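Local coordinates for protein SnoN,Epimerase SnoN (Streptomyces nogalater, PDB 5EP9) that binds iron and 2-oxoglutarate and acts as a non-heme iron epimerase in the biosynthesis of nogalamycin, at residues Asp43-Val48 / Val207-Arg212; His142-Ala147 / Thr217-Arg222; Cys172-Pro177 / Val224-Ala229. One frame throughout, in Å; residues are numbered along the deposited sequence.

Contact 1. Residues Asp43-Val48 / Val207-Arg212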
loop_
_atom_site.group_PDB
_atom_site.type_symbol
_atom_site.label_atom_id
_atom_site.label_comp_id
_atom_site.label_asym_id
_atom_site.label_seq_id
_atom_site.Cartn_x
_atom_site.Cartn_y
_atom_site.Cartn_z
ATOM N N ASP A 43 3.347 -15.910 -5.214
ATOM C CA ASP A 43 2.717 -15.680 -3.913
ATOM C C ASP A 43 1.755 -14.556 -3.802
ATOM O O ASP A 43 0.887 -14.542 -2.915
ATOM C CB ASP A 43 3.785 -15.464 -2.809
ATOM C CG ASP A 43 4.666 -16.690 -2.539
ATOM O OD1 ASP A 43 4.349 -17.775 -2.983
ATOM O OD2 ASP A 43 5.667 -16.523 -1.810
ATOM N N GLY A 44 1.978 -13.524 -4.599
ATOM C CA GLY A 44 1.130 -12.323 -4.561
ATOM C C GLY A 44 1.631 -11.257 -3.620
ATOM O O GLY A 44 0.954 -10.259 -3.405
ATOM N N TYR A 45 2.779 -11.526 -3.007
ATOM C CA TYR A 45 3.473 -10.557 -2.193
ATOM C C TYR A 45 4.917 -10.885 -2.195
ATOM O O TYR A 45 5.302 -12.004 -2.465
ATOM C CB TYR A 45 2.935 -10.536 -0.736
ATOM C CG TYR A 45 3.431 -11.696 0.070
ATOM C CD1 TYR A 45 2.871 -12.938 -0.088
ATOM C CD2 TYR A 45 4.545 -11.563 0.897
ATOM C CE1 TYR A 45 3.358 -14.041 0.629
ATOM C CE2 TYR A 45 5.014 -12.632 1.634
ATOM C CZ TYR A 45 4.429 -13.840 1.486
ATOM O OH TYR A 45 4.939 -14.896 2.131
ATOM N N VAL A 46 5.720 -9.927 -1.764
ATOM C CA VAL A 46 7.127 -10.211 -1.488
ATOM C C VAL A 46 7.677 -9.281 -0.441
ATOM O O VAL A 46 7.252 -8.075 -0.358
ATOM C CB VAL A 46 7.894 -10.213 -2.826
ATOM C CG1 VAL A 46 8.292 -8.825 -3.298
ATOM C CG2 VAL A 46 9.065 -11.106 -2.765
ATOM N N HIS A 47 8.607 -9.791 0.339
ATOM C CA HIS A 47 9.327 -9.031 1.332
ATOM C C HIS A 47 10.656 -8.601 0.728
ATOM O O HIS A 47 11.415 -9.428 0.254
ATOM C CB HIS A 47 9.562 -9.915 2.584
ATOM C CG HIS A 47 10.426 -9.316 3.645
ATOM N ND1 HIS A 47 11.198 -10.070 4.479
ATOM C CD2 HIS A 47 10.634 -8.039 4.027
ATOM C CE1 HIS A 47 11.822 -9.307 5.337
ATOM N NE2 HIS A 47 11.503 -8.066 5.072
ATOM N N VAL A 48 10.981 -7.324 0.877
ATOM C CA VAL A 48 12.297 -6.786 0.452
ATOM C C VAL A 48 12.966 -6.109 1.622
ATOM O O VAL A 48 12.555 -5.026 2.004
ATOM C CB VAL A 48 12.219 -5.746 -0.728
ATOM C CG1 VAL A 48 13.609 -5.321 -1.192
ATOM C CG2 VAL A 48 11.494 -6.338 -1.913
ATOM N N VAL A 207 0.825 -16.495 5.804
ATOM C CA VAL A 207 2.193 -16.170 6.111
ATOM C C VAL A 207 2.281 -14.786 6.713
ATOM O O VAL A 207 1.894 -13.826 6.131
ATOM C CB VAL A 207 3.101 -16.166 4.854
ATOM C CG1 VAL A 207 4.557 -15.869 5.250
ATOM C CG2 VAL A 207 3.048 -17.505 4.117
ATOM N N THR A 208 2.720 -14.765 7.950
ATOM C CA THR A 208 2.883 -13.600 8.742
ATOM C C THR A 208 4.324 -13.174 8.574
ATOM O O THR A 208 5.259 -13.920 8.758
ATOM C CB THR A 208 2.536 -13.918 10.232
ATOM O OG1 THR A 208 1.176 -14.313 10.254
ATOM C CG2 THR A 208 2.725 -12.655 11.094
ATOM N N VAL A 209 4.479 -11.885 8.279
ATOM C CA VAL A 209 5.764 -11.309 7.868
ATOM C C VAL A 209 6.194 -10.159 8.737
ATOM O O VAL A 209 5.967 -9.001 8.401
ATOM C CB VAL A 209 5.672 -10.813 6.427
ATOM C CG1 VAL A 209 7.041 -10.328 5.880
ATOM C CG2 VAL A 209 5.177 -11.968 5.556
ATOM N N PRO A 210 6.897 -10.462 9.784
ATOM C CA PRO A 210 7.499 -9.342 10.525
ATOM C C PRO A 210 8.580 -8.621 9.696
ATOM O O PRO A 210 9.233 -9.234 8.853
ATOM C CB PRO A 210 8.058 -9.985 11.761
ATOM C CG PRO A 210 8.150 -11.409 11.434
ATOM C CD PRO A 210 7.225 -11.752 10.379
ATOM N N LEU A 211 8.734 -7.349 9.992
ATOM C CA LEU A 211 9.626 -6.467 9.193
ATOM C C LEU A 211 10.497 -5.659 10.122
ATOM O O LEU A 211 9.983 -5.082 11.073
ATOM C CB LEU A 211 8.779 -5.455 8.382
ATOM C CG LEU A 211 7.860 -6.006 7.349
ATOM C CD1 LEU A 211 7.142 -4.854 6.670
ATOM C CD2 LEU A 211 8.656 -6.791 6.314
ATOM N N ARG A 212 11.766 -5.552 9.781
ATOM C CA ARG A 212 12.615 -4.515 10.393
ATOM C C ARG A 212 12.374 -3.123 9.791
ATOM O O ARG A 212 11.934 -3.000 8.637
ATOM C CB ARG A 212 14.087 -4.903 10.217
ATOM C CG ARG A 212 14.414 -6.247 10.919
ATOM C CD ARG A 212 15.671 -6.209 11.684
ATOM N NE ARG A 212 15.483 -5.344 12.914
ATOM C CZ ARG A 212 16.230 -5.428 14.026
ATOM N NH1 ARG A 212 17.197 -6.346 14.077
ATOM N NH2 ARG A 212 15.970 -4.660 15.101
#
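His47 and Val209 face each other with their CA atoms 7.8 Å apart, where strands 45-48 and 207-209 run at 29° from parallel, axes 9.7 Å apart at their closest. That spacing belongs to two layers packed face to face: the strands are edge members of the two sheets of a cupin-type double-stranded beta-helix, and side chains bridge them, without a hydrogen bond. Residues 43-48 come from the first part of the fused construct and 207-212 from the second. Tyr45 reaches across with its phenol end. A chi1 of 77° sets CG between the backbone N and the carbonyl carbon and turns the ring toward strand 207-209; the side chain meets that of Val207 at about a right angle, OH lying 3.3 Å from Val207 CG1. Further back on the ring, Tyr45 CE2 rests 4.0 Å from Val209 CG2, and the ring also stacks with Phe175, on the strand beside 207-209. Val209 turns its other methyl, CG1, over one face of the His47 imidazole. Leu211, which also packs on Trp160 of the 2-oxoglutarate site, slides past His47 in the reverse direction. Its CD2 comes 3.3 Å from His47 CD2 and also approaches NE2, the nitrogen that hydrogen-bonds to Asp215.

Contact 2. Residues His142-Ala147 / Thr217-Arg222; sequences HHDAFA and TFHHAR. With FE (Fe (III) ion), chain F; AKG (2-oxoglutaric acid), chain E.
Asp144 and His219 meet at the iron site, where the loop that follows strand 139-142 closes on the end of strand 216-220. Residues 142-147 belong to the first part of the fused construct and 217-222 to the second. His219 NE2 donates to Asp144 OD2 at 2.8 Å, at a bent N-H...O angle of 135°, from the syn side of the carboxylate and 21° out of its plane. The two side chains cross at about a right angle, with ring and carboxylate planes 52° apart. The other oxygen is left to the metal: Asp144 OD1 lies 2.0 Å from the iron, so the carboxylate is gripped at both ends. Water 1 donates to OD2 as well and to the carbonyl O of His219, tying the carboxylate to the strand backbone. His142 NE2 binds the iron at 2.2 Å. His142 and Asp144 are the His-X-Asp pair of the two-histidine-one-carboxylate facial triad of cupin-fold iron enzymes, completed by His225. 2-Oxoglutarate chelates through O1 and O5, and water 3 takes the remaining position. The same His219 NE2 also makes a weak bond of 3.2 Å to O1 of 2-oxoglutarate, which makes it a second-shell link between the carboxylate ligand and the cosubstrate. Behind the site, the backbone fastens the loop: Ala221 O receives Ala145 N at 2.8 Å and, weakly, Asp144 N at 3.0 Å. Asp144 N also donates to water 2, which passes a bond on to His220 O. The methyls of Ala145 and Ala221 touch, CB to CB 3.9 Å. Just beyond, the backbone N of Arg222 bonds to His220 ND1.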
loop_
_atom_site.group_PDB
_atom_site.type_symbol
_atom_site.label_atom_id
_atom_site.label_comp_id
_atom_site.label_asym_id
_atom_site.label_seq_id
_atom_site.Cartn_x
_atom_site.Cartn_y
_atom_site.Cartn_z
ATOM N N HIS A 142 -8.724 -8.725 3.824
ATOM C CA HIS A 142 -9.360 -8.165 2.683
ATOM C C HIS A 142 -8.410 -8.266 1.524
ATOM O O HIS A 142 -7.224 -8.541 1.688
ATOM C CB HIS A 142 -9.747 -6.718 2.967
ATOM C CG HIS A 142 -8.555 -5.826 3.170
ATOM N ND1 HIS A 142 -7.851 -5.827 4.335
ATOM C CD2 HIS A 142 -7.886 -5.006 2.334
ATOM C CE1 HIS A 142 -6.829 -4.994 4.242
ATOM N NE2 HIS A 142 -6.867 -4.429 3.062
ATOM N N HIS A 143 -8.906 -7.946 0.352
ATOM C CA HIS A 143 -8.044 -7.553 -0.766
ATOM C C HIS A 143 -8.326 -6.173 -1.233
ATOM O O HIS A 143 -9.330 -5.650 -0.943
ATOM C CB HIS A 143 -8.016 -8.521 -1.924
ATOM C CG HIS A 143 -9.303 -8.720 -2.593
ATOM N ND1 HIS A 143 -10.269 -9.541 -2.082
ATOM C CD2 HIS A 143 -9.761 -8.261 -3.778
ATOM C CE1 HIS A 143 -11.259 -9.613 -2.948
ATOM N NE2 HIS A 143 -10.974 -8.848 -3.991
ATOM N N ASP A 144 -7.370 -5.545 -1.889
ATOM C CA ASP A 144 -7.464 -4.071 -2.002
ATOM C C ASP A 144 -8.230 -3.627 -3.250
ATOM O O ASP A 144 -8.796 -2.541 -3.281
ATOM C CB ASP A 144 -6.026 -3.440 -2.043
ATOM C CG ASP A 144 -5.247 -3.631 -0.827
ATOM O OD1 ASP A 144 -5.798 -3.537 0.308
ATOM O OD2 ASP A 144 -4.018 -3.748 -1.012
ATOM N N ALA A 145 -8.242 -4.491 -4.263
ATOM C CA ALA A 145 -8.713 -4.103 -5.620
ATOM C C ALA A 145 -10.067 -3.463 -5.731
ATOM O O ALA A 145 -10.274 -2.512 -6.466
ATOM C CB ALA A 145 -8.682 -5.283 -6.604
ATOM N N PHE A 146 -10.989 -3.953 -4.958
ATOM C CA PHE A 146 -12.366 -3.505 -5.081
ATOM C C PHE A 146 -12.592 -2.100 -4.570
ATOM O O PHE A 146 -13.548 -1.472 -4.933
ATOM C CB PHE A 146 -13.299 -4.563 -4.451
ATOM C CG PHE A 146 -13.383 -5.905 -5.316
ATOM C CD1 PHE A 146 -12.372 -6.245 -6.292
ATOM C CD2 PHE A 146 -14.469 -6.825 -5.169
ATOM C CE1 PHE A 146 -12.430 -7.411 -7.060
ATOM C CE2 PHE A 146 -14.524 -7.993 -5.941
ATOM C CZ PHE A 146 -13.507 -8.278 -6.882
ATOM N N ALA A 147 -11.637 -1.569 -3.831
ATOM C CA ALA A 147 -11.728 -0.221 -3.363
ATOM C C ALA A 147 -10.991 0.826 -4.240
ATOM O O ALA A 147 -10.952 2.023 -3.894
ATOM C CB ALA A 147 -11.154 -0.174 -1.945
ATOM N N THR A 217 7.234 -4.564 2.188
ATOM C CA THR A 217 6.560 -5.554 1.370
ATOM C C THR A 217 5.946 -4.870 0.144
ATOM O O THR A 217 5.630 -3.681 0.185
ATOM C CB THR A 217 5.498 -6.312 2.119
ATOM O OG1 THR A 217 4.587 -5.413 2.779
ATOM C CG2 THR A 217 6.122 -7.213 3.170
ATOM N N PHE A 218 5.804 -5.672 -0.914
ATOM C CA PHE A 218 4.907 -5.396 -2.005
ATOM C C PHE A 218 3.830 -6.439 -2.024
ATOM O O PHE A 218 4.106 -7.638 -1.864
ATOM C CB PHE A 218 5.628 -5.435 -3.317
ATOM C CG PHE A 218 6.641 -4.329 -3.493
ATOM C CD1 PHE A 218 7.923 -4.519 -3.086
ATOM C CD2 PHE A 218 6.251 -3.108 -4.042
ATOM C CE1 PHE A 218 8.868 -3.515 -3.223
ATOM C CE2 PHE A 218 7.187 -2.115 -4.232
ATOM C CZ PHE A 218 8.513 -2.312 -3.830
ATOM N N HIS A 219 2.581 -6.003 -2.164
ATOM C CA HIS A 219 1.488 -6.953 -2.409
ATOM C C HIS A 219 0.554 -6.537 -3.527
ATOM O O HIS A 219 0.116 -5.375 -3.664
ATOM C CB HIS A 219 0.751 -7.323 -1.113
ATOM C CG HIS A 219 -0.099 -6.259 -0.546
ATOM N ND1 HIS A 219 0.385 -5.317 0.326
ATOM C CD2 HIS A 219 -1.424 -6.024 -0.656
ATOM C CE1 HIS A 219 -0.612 -4.551 0.742
ATOM N NE2 HIS A 219 -1.710 -4.948 0.148
ATOM N N HIS A 220 0.155 -7.557 -4.238
ATOM C CA HIS A 220 -0.840 -7.471 -5.327
ATOM C C HIS A 220 -2.225 -7.106 -4.801
ATOM O O HIS A 220 -2.633 -7.452 -3.726
ATOM C CB HIS A 220 -0.857 -8.841 -6.061
ATOM C CG HIS A 220 -1.593 -8.878 -7.371
ATOM N ND1 HIS A 220 -2.976 -8.919 -7.470
ATOM C CD2 HIS A 220 -1.125 -8.992 -8.635
ATOM C CE1 HIS A 220 -3.322 -8.972 -8.735
ATOM N NE2 HIS A 220 -2.229 -9.075 -9.453
ATOM N N ALA A 221 -2.956 -6.392 -5.614
ATOM C CA ALA A 221 -4.286 -5.874 -5.275
ATOM C C ALA A 221 -5.356 -6.958 -5.054
ATOM O O ALA A 221 -6.414 -6.654 -4.513
ATOM C CB ALA A 221 -4.755 -4.954 -6.411
ATOM N N ARG A 222 -5.090 -8.147 -5.550
ATOM C CA ARG A 222 -5.965 -9.316 -5.316
ATOM C C ARG A 222 -5.491 -10.245 -4.168
ATOM O O ARG A 222 -6.188 -11.185 -3.803
ATOM C CB ARG A 222 -6.240 -10.106 -6.609
ATOM C CG ARG A 222 -7.106 -9.334 -7.647
ATOM C CD ARG A 222 -7.738 -10.097 -8.809
ATOM N NE ARG A 222 -8.575 -11.222 -8.412
ATOM C CZ ARG A 222 -9.883 -11.197 -8.372
ATOM N NH1 ARG A 222 -10.567 -10.107 -8.719
ATOM N NH2 ARG A 222 -10.507 -12.300 -7.986
HETATM FE FE FE F . -5.070 -3.560 2.204
HETATM C C1 AKG E . -2.722 -2.306 2.701
HETATM O O1 AKG E . -3.318 -2.596 1.631
HETATM O O2 AKG E . -1.598 -1.748 2.710
HETATM C C2 AKG E . -3.325 -2.676 4.002
HETATM O O5 AKG E . -4.432 -3.252 4.013
HETATM C C3 AKG E . -2.542 -2.302 5.282
HETATM C C4 AKG E . -3.087 -2.856 6.595
HETATM C C5 AKG E . -2.335 -2.460 7.845
HETATM O O3 AKG E . -1.287 -1.796 7.742
HETATM O O4 AKG E . -2.803 -2.768 8.984
HETATM O O HOH W 1 -2.283 -3.820 -3.286
HETATM O O HOH W 2 -4.681 -6.959 -2.007
HETATM O O HOH W 3 -5.881 -1.663 2.500
#

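Contact 3. Residues Cys172-Pro177 / Val224-Ala229; sequences CMTFVP and VHSAGA. With FE (Fe (III) ion), chain F; AKG (2-oxoglutaric acid), chain E; ACT (acetate ion), chain G.
Val224 opens its side of the pairing by lying next to Val176, the two side chains pointing the same way with Val224 CG1 3.9 Å from Val176 CG2, while Val224 O accepts Val176 N. His225 follows in a non-hydrogen-bonded pair with Phe175, and its CB rests 3.7 Å from Phe175 CD1. NE2 of His225 binds the iron at 2.1 Å, and ND1 is occupied by Thr223 O, a bond that helps to fix the rotation of the ring. Strands 173-175 and 225-227 run antiparallel in the smaller sheet of the double-stranded beta-helix, where strand 225-227 carries the distal histidine of the facial triad, beside His142 and Asp144. Residues 172-177 lie in the first part of the fused construct, 224-229 in the second. Ser226 then pairs with Thr174 through two backbone bonds, N to O in each direction, with Thr174 N 2.9 Å from Ser226 O. On the sheet face turned from the metal, Ser226 OG makes a very short contact with the O atom of an acetate, probably from the crystallisation liquor, which also touches Thr174 CG2. Ala227 returns to the metal face: its CB is 4.1 Å from Met173 CG and 3.3 Å from O4 of 2-oxoglutarate. In Met173, chi2 (-147°) turns SD toward 2-oxoglutarate, 3.7 Å from its C3. Gly228 N ends the ladder on Cys172 O, 3.2 Å away.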
loop_
_atom_site.group_PDB
_atom_site.type_symbol
_atom_site.label_atom_id
_atom_site.label_comp_id
_atom_site.label_asym_id
_atom_site.label_seq_id
_atom_site.Cartn_x
_atom_site.Cartn_y
_atom_site.Cartn_z
ATOM N N CYS A 172 2.304 -6.606 12.454
ATOM C CA CYS A 172 2.771 -6.827 11.113
ATOM C C CYS A 172 1.654 -7.458 10.331
ATOM O O CYS A 172 0.636 -7.899 10.888
ATOM C CB CYS A 172 4.062 -7.676 11.041
ATOM S SG CYS A 172 3.802 -9.423 11.413
ATOM N N MET A 173 1.893 -7.578 9.039
ATOM C CA MET A 173 0.896 -8.153 8.096
ATOM C C MET A 173 1.010 -9.663 7.933
ATOM O O MET A 173 2.080 -10.229 8.105
ATOM C CB MET A 173 0.949 -7.455 6.734
ATOM C CG MET A 173 0.563 -5.956 6.874
ATOM S SD MET A 173 -0.297 -5.261 5.438
ATOM C CE MET A 173 1.183 -5.029 4.578
ATOM N N THR A 174 -0.114 -10.225 7.511
ATOM C CA THR A 174 -0.251 -11.621 7.083
ATOM C C THR A 174 -0.840 -11.626 5.689
ATOM O O THR A 174 -1.754 -10.867 5.400
ATOM C CB THR A 174 -1.161 -12.354 8.056
ATOM O OG1 THR A 174 -0.510 -12.351 9.334
ATOM C CG2 THR A 174 -1.487 -13.808 7.630
ATOM N N PHE A 175 -0.312 -12.501 4.834
ATOM C CA PHE A 175 -0.736 -12.624 3.480
ATOM C C PHE A 175 -1.158 -14.049 3.187
ATOM O O PHE A 175 -0.661 -15.000 3.832
ATOM C CB PHE A 175 0.420 -12.280 2.519
ATOM C CG PHE A 175 1.005 -10.915 2.735
ATOM C CD1 PHE A 175 0.499 -9.815 2.112
ATOM C CD2 PHE A 175 2.081 -10.768 3.533
ATOM C CE1 PHE A 175 1.080 -8.515 2.301
ATOM C CE2 PHE A 175 2.655 -9.519 3.754
ATOM C CZ PHE A 175 2.140 -8.383 3.113
ATOM N N VAL A 176 -2.087 -14.244 2.249
ATOM C CA VAL A 176 -2.484 -15.661 1.858
ATOM C C VAL A 176 -1.886 -15.938 0.515
ATOM O O VAL A 176 -2.349 -15.393 -0.492
ATOM C CB VAL A 176 -3.979 -15.792 1.757
ATOM C CG1 VAL A 176 -4.339 -17.207 1.380
ATOM C CG2 VAL A 176 -4.656 -15.448 3.069
ATOM N N PRO A 177 -0.810 -16.721 0.462
ATOM C CA PRO A 177 -0.071 -16.783 -0.785
ATOM C C PRO A 177 -0.912 -17.442 -1.835
ATOM O O PRO A 177 -1.639 -18.428 -1.524
ATOM C CB PRO A 177 1.201 -17.616 -0.471
ATOM C CG PRO A 177 1.053 -18.037 0.918
ATOM C CD PRO A 177 0.008 -17.200 1.597
ATOM N N VAL A 224 -5.097 -11.534 -0.536
ATOM C CA VAL A 224 -5.749 -11.375 0.737
ATOM C C VAL A 224 -4.682 -11.144 1.807
ATOM O O VAL A 224 -3.678 -11.837 1.851
ATOM C CB VAL A 224 -6.593 -12.634 1.114
ATOM C CG1 VAL A 224 -7.162 -12.492 2.511
ATOM C CG2 VAL A 224 -7.721 -12.823 0.134
ATOM N N HIS A 225 -4.911 -10.130 2.625
ATOM C CA HIS A 225 -3.997 -9.728 3.643
ATOM C C HIS A 225 -4.739 -9.134 4.808
ATOM O O HIS A 225 -5.870 -8.699 4.735
ATOM C CB HIS A 225 -2.926 -8.756 3.158
ATOM C CG HIS A 225 -3.470 -7.486 2.542
ATOM N ND1 HIS A 225 -4.094 -7.502 1.335
ATOM C CD2 HIS A 225 -3.555 -6.221 2.995
ATOM C CE1 HIS A 225 -4.560 -6.289 1.074
ATOM N NE2 HIS A 225 -4.180 -5.478 2.029
ATOM N N SER A 226 -4.070 -9.207 5.941
ATOM C CA SER A 226 -4.576 -8.678 7.193
ATOM C C SER A 226 -3.412 -8.184 8.033
ATOM O O SER A 226 -2.261 -8.302 7.636
ATOM C CB SER A 226 -5.307 -9.818 7.963
ATOM O OG SER A 226 -4.397 -10.757 8.428
ATOM N N ALA A 227 -3.686 -7.747 9.246
ATOM C CA ALA A 227 -2.641 -7.336 10.139
ATOM C C ALA A 227 -3.090 -7.473 11.543
ATOM O O ALA A 227 -4.301 -7.299 11.867
ATOM C CB ALA A 227 -2.200 -5.851 9.877
ATOM N N GLY A 228 -2.125 -7.724 12.406
ATOM C CA GLY A 228 -2.450 -7.877 13.853
ATOM C C GLY A 228 -2.737 -6.546 14.500
ATOM O O GLY A 228 -2.506 -5.459 13.942
ATOM N N ALA A 229 -3.275 -6.630 15.710
ATOM C CA ALA A 229 -3.351 -5.473 16.609
ATOM C C ALA A 229 -1.937 -5.116 16.999
ATOM O O ALA A 229 -1.039 -5.966 17.032
ATOM C CB ALA A 229 -4.191 -5.809 17.853
HETATM FE FE FE F . -5.070 -3.560 2.204
HETATM C C1 AKG E . -2.722 -2.306 2.701
HETATM O O1 AKG E . -3.318 -2.596 1.631
HETATM O O2 AKG E . -1.598 -1.748 2.710
HETATM C C2 AKG E . -3.325 -2.676 4.002
HETATM O O5 AKG E . -4.432 -3.252 4.013
HETATM C C3 AKG E . -2.542 -2.302 5.282
HETATM C C4 AKG E . -3.087 -2.856 6.595
HETATM C C5 AKG E . -2.335 -2.460 7.845
HETATM O O3 AKG E . -1.287 -1.796 7.742
HETATM O O4 AKG E . -2.803 -2.768 8.984
HETATM C C ACT G . -5.099 -13.874 7.647
HETATM O O ACT G . -5.359 -13.095 8.565
HETATM O OXT ACT G . -4.845 -15.077 7.901
HETATM C CH3 ACT G . -5.060 -13.336 6.252
HETATM O O HOH W 3 -5.881 -1.663 2.500
#

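In the fold
Along the chain the three first segments, 43-48, 142-147 and 172-177, all precede their partners 207-212, 217-222 and 224-229, so the pairings cross, the chain passing back and forth between the two sheets of a double-stranded beta-helix. Contact 1 spans the sheets. Its strand 45-48 neighbours strand 216-220 of contact 2, and its strand 207-209 neighbours strand 173-175 of contact 3. The centres of contacts 1 and 3 are about 9 Å apart, those of 2 and 3 about 11 Å, and those of 1 and 2 about 14 Å. Contacts 2 and 3 converge on the iron and 2-oxoglutarate, while contact 1 joins the sheets farther out.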